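Local coordinates for adhesion G-protein coupled receptor G6 (Danio rerio, PDB 6V55), which acts as an adhesion G-protein coupled receptor, associated with myelination, whose large calcium-binding extracellular region probably takes part in cell adhesion and signalling, at residues T162-A176 against L243-S257. Numbering follows the deposited sequence.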
loop_
_atom_site.group_PDB
_atom_site.type_symbol
_atom_site.label_atom_id
_atom_site.label_comp_id
_atom_site.label_asym_id
_atom_site.label_seq_id
_atom_site.Cartn_x
_atom_site.Cartn_y
_atom_site.Cartn_z
ATOM N N THR A 162 -49.284 -16.838 4.626
ATOM C CA THR A 162 -48.558 -17.870 3.884
ATOM C C THR A 162 -47.048 -17.749 4.080
ATOM O O THR A 162 -46.515 -16.647 4.194
ATOM C CB THR A 162 -48.862 -17.795 2.386
ATOM O OG1 THR A 162 -48.367 -16.558 1.857
ATOM C CG2 THR A 162 -50.352 -17.884 2.132
ATOM N N ILE A 163 -46.348 -18.892 4.084
ATOM C CA ILE A 163 -44.915 -18.930 4.355
ATOM C C ILE A 163 -44.100 -19.322 3.122
ATOM O O ILE A 163 -43.094 -18.664 2.815
ATOM C CB ILE A 163 -44.596 -19.842 5.568
ATOM C CG1 ILE A 163 -45.353 -19.306 6.790
ATOM C CG2 ILE A 163 -43.088 -19.924 5.864
ATOM C CD1 ILE A 163 -45.123 -20.057 8.072
ATOM N N PHE A 164 -44.504 -20.362 2.381
ATOM C CA PHE A 164 -43.998 -20.498 1.009
ATOM C C PHE A 164 -45.091 -21.047 0.104
ATOM O O PHE A 164 -46.080 -21.619 0.574
ATOM C CB PHE A 164 -42.712 -21.355 0.895
ATOM C CG PHE A 164 -42.835 -22.778 1.395
ATOM C CD1 PHE A 164 -43.184 -23.819 0.528
ATOM C CD2 PHE A 164 -42.510 -23.088 2.715
ATOM C CE1 PHE A 164 -43.266 -25.122 0.988
ATOM C CE2 PHE A 164 -42.562 -24.403 3.177
ATOM C CZ PHE A 164 -42.963 -25.414 2.324
ATOM N N THR A 165 -44.896 -20.877 -1.208
ATOM C CA THR A 165 -45.869 -21.319 -2.206
ATOM C C THR A 165 -45.167 -21.861 -3.447
ATOM O O THR A 165 -44.401 -21.146 -4.104
ATOM C CB THR A 165 -46.817 -20.182 -2.597
ATOM O OG1 THR A 165 -47.543 -19.764 -1.442
ATOM C CG2 THR A 165 -47.806 -20.644 -3.669
ATOM N N LEU A 166 -45.458 -23.119 -3.775
ATOM C CA LEU A 166 -45.060 -23.755 -5.028
ATOM C C LEU A 166 -46.294 -23.859 -5.926
ATOM O O LEU A 166 -47.224 -24.621 -5.632
ATOM C CB LEU A 166 -44.462 -25.131 -4.760
ATOM C CG LEU A 166 -44.128 -26.043 -5.939
ATOM C CD1 LEU A 166 -43.254 -25.347 -6.975
ATOM C CD2 LEU A 166 -43.474 -27.314 -5.418
ATOM N N SER A 167 -46.313 -23.070 -6.997
ATOM C CA SER A 167 -47.356 -23.121 -8.010
ATOM C C SER A 167 -46.793 -23.800 -9.249
ATOM O O SER A 167 -45.614 -23.646 -9.567
ATOM C CB SER A 167 -47.848 -21.715 -8.367
ATOM O OG SER A 167 -47.863 -20.862 -7.229
ATOM N N ASP A 168 -47.636 -24.531 -9.968
ATOM C CA ASP A 168 -47.139 -25.328 -11.081
ATOM C C ASP A 168 -46.959 -24.451 -12.324
ATOM O O ASP A 168 -47.096 -23.224 -12.285
ATOM C CB ASP A 168 -48.052 -26.534 -11.324
ATOM C CG ASP A 168 -49.370 -26.174 -12.018
ATOM O OD1 ASP A 168 -49.987 -25.153 -11.657
ATOM O OD2 ASP A 168 -49.811 -26.940 -12.908
ATOM N N ALA A 169 -46.653 -25.097 -13.460
ATOM C CA ALA A 169 -46.423 -24.393 -14.720
ATOM C C ALA A 169 -47.691 -23.752 -15.292
ATOM O O ALA A 169 -47.591 -22.854 -16.133
ATOM C CB ALA A 169 -45.804 -25.350 -15.742
ATOM N N ALA A 170 -48.876 -24.167 -14.848
ATOM C CA ALA A 170 -50.110 -23.494 -15.220
ATOM C C ALA A 170 -50.528 -22.407 -14.230
ATOM O O ALA A 170 -51.409 -21.604 -14.561
ATOM C CB ALA A 170 -51.248 -24.514 -15.370
ATOM N N GLY A 171 -49.952 -22.369 -13.024
ATOM C CA GLY A 171 -50.198 -21.296 -12.072
ATOM C C GLY A 171 -50.908 -21.680 -10.780
ATOM O O GLY A 171 -50.799 -20.931 -9.793
ATOM N N THR A 172 -51.651 -22.791 -10.735
ATOM C CA THR A 172 -52.353 -23.158 -9.505
ATOM C C THR A 172 -51.372 -23.735 -8.486
ATOM O O THR A 172 -50.363 -24.345 -8.843
ATOM C CB THR A 172 -53.486 -24.159 -9.783
ATOM O OG1 THR A 172 -52.966 -25.336 -10.410
ATOM C CG2 THR A 172 -54.545 -23.542 -10.700
ATOM N N SER A 173 -51.650 -23.503 -7.208
ATOM C CA SER A 173 -50.723 -23.916 -6.158
ATOM C C SER A 173 -50.779 -25.425 -5.930
ATOM O O SER A 173 -51.856 -26.026 -5.930
ATOM C CB SER A 173 -51.029 -23.185 -4.848
ATOM O OG SER A 173 -51.279 -21.802 -5.048
ATOM N N ILE A 174 -49.605 -26.037 -5.759
ATOM C CA ILE A 174 -49.513 -27.471 -5.511
ATOM C C ILE A 174 -48.801 -27.811 -4.208
ATOM O O ILE A 174 -48.959 -28.936 -3.709
ATOM C CB ILE A 174 -48.837 -28.211 -6.684
ATOM C CG1 ILE A 174 -47.418 -27.691 -6.934
ATOM C CG2 ILE A 174 -49.697 -28.137 -7.932
ATOM C CD1 ILE A 174 -46.654 -28.470 -7.999
ATOM N N LEU A 175 -48.008 -26.912 -3.646
ATOM C CA LEU A 175 -47.433 -27.086 -2.322
ATOM C C LEU A 175 -47.426 -25.718 -1.669
ATOM O O LEU A 175 -47.031 -24.741 -2.311
ATOM C CB LEU A 175 -46.015 -27.668 -2.361
ATOM C CG LEU A 175 -45.387 -27.849 -0.970
ATOM C CD1 LEU A 175 -46.129 -28.921 -0.189
ATOM C CD2 LEU A 175 -43.897 -28.120 -1.014
ATOM N N ALA A 176 -47.883 -25.641 -0.421
ATOM C CA ALA A 176 -47.894 -24.394 0.327
ATOM C C ALA A 176 -47.878 -24.683 1.821
ATOM O O ALA A 176 -48.566 -25.595 2.288
ATOM C CB ALA A 176 -49.125 -23.553 -0.020
ATOM N N LEU A 243 -46.010 -33.916 -6.826
ATOM C CA LEU A 243 -45.675 -32.540 -7.165
ATOM C C LEU A 243 -44.960 -32.532 -8.512
ATOM O O LEU A 243 -43.896 -33.140 -8.647
ATOM C CB LEU A 243 -44.816 -31.924 -6.061
ATOM C CG LEU A 243 -45.363 -32.059 -4.632
ATOM C CD1 LEU A 243 -44.408 -31.461 -3.605
ATOM C CD2 LEU A 243 -46.735 -31.423 -4.528
ATOM N N GLN A 244 -45.545 -31.867 -9.508
ATOM C CA GLN A 244 -44.996 -31.940 -10.853
ATOM C C GLN A 244 -43.771 -31.043 -11.016
ATOM O O GLN A 244 -43.454 -30.198 -10.171
ATOM C CB GLN A 244 -46.043 -31.560 -11.894
ATOM C CG GLN A 244 -46.782 -32.744 -12.542
ATOM C CD GLN A 244 -45.871 -33.725 -13.295
ATOM O OE1 GLN A 244 -44.857 -33.340 -13.894
ATOM N NE2 GLN A 244 -46.251 -35.006 -13.282
ATOM N N SER A 245 -43.093 -31.236 -12.147
ATOM C CA SER A 245 -41.888 -30.501 -12.500
ATOM C C SER A 245 -42.192 -29.042 -12.829
ATOM O O SER A 245 -43.350 -28.635 -13.012
ATOM C CB SER A 245 -41.208 -31.139 -13.710
ATOM O OG SER A 245 -40.233 -32.085 -13.321
ATOM N N GLY A 246 -41.110 -28.263 -12.898
ATOM C CA GLY A 246 -41.086 -26.975 -13.567
ATOM C C GLY A 246 -41.942 -25.890 -12.957
ATOM O O GLY A 246 -42.514 -25.074 -13.689
ATOM N N GLY A 247 -42.066 -25.866 -11.632
ATOM C CA GLY A 247 -42.937 -24.929 -10.970
ATOM C C GLY A 247 -42.204 -23.696 -10.452
ATOM O O GLY A 247 -40.995 -23.532 -10.603
ATOM N N LEU A 248 -42.987 -22.823 -9.809
ATOM C CA LEU A 248 -42.514 -21.559 -9.256
ATOM C C LEU A 248 -42.599 -21.645 -7.738
ATOM O O LEU A 248 -43.696 -21.570 -7.164
ATOM C CB LEU A 248 -43.354 -20.400 -9.791
ATOM C CG LEU A 248 -42.719 -19.011 -9.859
ATOM C CD1 LEU A 248 -43.381 -18.220 -10.974
ATOM C CD2 LEU A 248 -42.838 -18.243 -8.546
ATOM N N LEU A 249 -41.447 -21.775 -7.086
ATOM C CA LEU A 249 -41.389 -21.747 -5.631
ATOM C C LEU A 249 -41.034 -20.332 -5.205
ATOM O O LEU A 249 -40.090 -19.746 -5.745
ATOM C CB LEU A 249 -40.365 -22.747 -5.092
ATOM C CG LEU A 249 -40.091 -22.685 -3.590
ATOM C CD1 LEU A 249 -41.366 -22.929 -2.817
ATOM C CD2 LEU A 249 -39.037 -23.692 -3.200
ATOM N N GLN A 250 -41.791 -19.787 -4.244
ATOM C CA GLN A 250 -41.575 -18.418 -3.797
ATOM C C GLN A 250 -41.768 -18.282 -2.295
ATOM O O GLN A 250 -42.478 -19.069 -1.659
ATOM C CB GLN A 250 -42.511 -17.436 -4.493
ATOM C CG GLN A 250 -43.962 -17.718 -4.291
ATOM C CD GLN A 250 -44.814 -16.764 -5.065
ATOM O OE1 GLN A 250 -44.763 -15.548 -4.840
ATOM N NE2 GLN A 250 -45.601 -17.297 -5.994
ATOM N N ILE A 251 -41.114 -17.248 -1.749
ATOM C CA ILE A 251 -41.285 -16.845 -0.358
ATOM C C ILE A 251 -42.675 -16.249 -0.208
ATOM O O ILE A 251 -43.134 -15.510 -1.094
ATOM C CB ILE A 251 -40.173 -15.849 0.024
ATOM C CG1 ILE A 251 -38.794 -16.445 -0.302
ATOM C CG2 ILE A 251 -40.274 -15.368 1.476
ATOM C CD1 ILE A 251 -38.231 -17.345 0.747
ATOM N N ALA A 252 -43.355 -16.599 0.900
ATOM C CA ALA A 252 -44.749 -16.290 1.226
ATOM C C ALA A 252 -45.657 -16.732 0.095
ATOM O O ALA A 252 -45.916 -17.927 -0.057
ATOM C CB ALA A 252 -44.951 -14.805 1.540
ATOM N N GLY A 253 -46.072 -15.795 -0.749
ATOM C CA GLY A 253 -46.831 -16.147 -1.932
ATOM C C GLY A 253 -48.298 -16.442 -1.662
ATOM O O GLY A 253 -48.835 -16.229 -0.565
ATOM N N LYS A 254 -48.930 -17.038 -2.677
ATOM C CA LYS A 254 -50.390 -17.114 -2.715
ATOM C C LYS A 254 -50.972 -18.141 -1.740
ATOM O O LYS A 254 -52.016 -17.885 -1.129
ATOM C CB LYS A 254 -50.834 -17.407 -4.144
ATOM C CG LYS A 254 -52.347 -17.469 -4.379
ATOM C CD LYS A 254 -52.638 -17.629 -5.867
ATOM C CE LYS A 254 -51.947 -18.865 -6.428
ATOM N NZ LYS A 254 -51.972 -18.931 -7.903
ATOM N N GLY A 255 -50.310 -19.285 -1.562
ATOM C CA GLY A 255 -50.864 -20.324 -0.719
ATOM C C GLY A 255 -52.062 -20.968 -1.384
ATOM O O GLY A 255 -52.163 -21.033 -2.610
ATOM N N SER A 256 -53.014 -21.399 -0.554
ATOM C CA SER A 256 -54.237 -22.047 -1.033
ATOM C C SER A 256 -55.317 -20.998 -1.306
ATOM O O SER A 256 -56.320 -20.878 -0.595
ATOM C CB SER A 256 -54.710 -23.071 -0.023
ATOM O OG SER A 256 -53.622 -23.731 0.585
ATOM N N SER A 257 -55.074 -20.223 -2.363
ATOM C CA SER A 257 -55.991 -19.204 -2.850
ATOM C C SER A 257 -56.048 -19.305 -4.363
ATOM O O SER A 257 -55.122 -19.802 -5.002
ATOM C CB SER A 257 -55.577 -17.785 -2.410
ATOM O OG SER A 257 -55.224 -17.747 -1.034
#
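T165 on strand 164-167 pairs with Q250 on strand 248-251, and the two strands run antiparallel. T165 N gives a fairly straight bond to Q250 O (3.1 Å, 161° at the hydrogen). At the next hydrogen-bonded pair, two residues on, L248 N points at S167 O, again nearly straight. On one face of this ribbon, L166 and L249 turn into the core. There L249 CD1 comes obliquely to F164 CD1, at 3.9 Å. The F164 ring also meets F273 edge-to-face.

On the other face, residues 252-257 fold back over the ribbon, and T165 receives them. Its CB lies close to A252 O and G255 N. OG1 sits anti to the carbonyl carbon (chi1 -61°) and is gripped twice. T165 OG1 donates to A252 O at 2.8 Å, in the carbonyl plane and on a lone pair. The same T165 OG1 accepts from G255 N, also at 2.8 Å. CG2, the other branch, lies alongside the backbone nitrogens of G255 and K254. A valine here would probably leave A252 O and G255 N without their shared partner and let the turn drift from the strand.

G253 and G255 have positive phi; a CB on G253 would clash with T165, and one on G255 with T162. K254 reaches along strand 164-167, bending at chi3 (57°), and K254 NZ bonds G171 O in the D168-G171 type I turn at 3.0 Å. Its CE passes S173 OG, which donates to G255 O (2.7 Å). S256 OG leaves the contact to bond E178.

Strand 248-251 is an outermost strand of a five-stranded antiparallel sheet. The apolar face of that sheet, with F164 and L175, packs on strand 145-154 of a second sheet, as in the concanavalin-like jelly-roll sandwich of the pentraxin family.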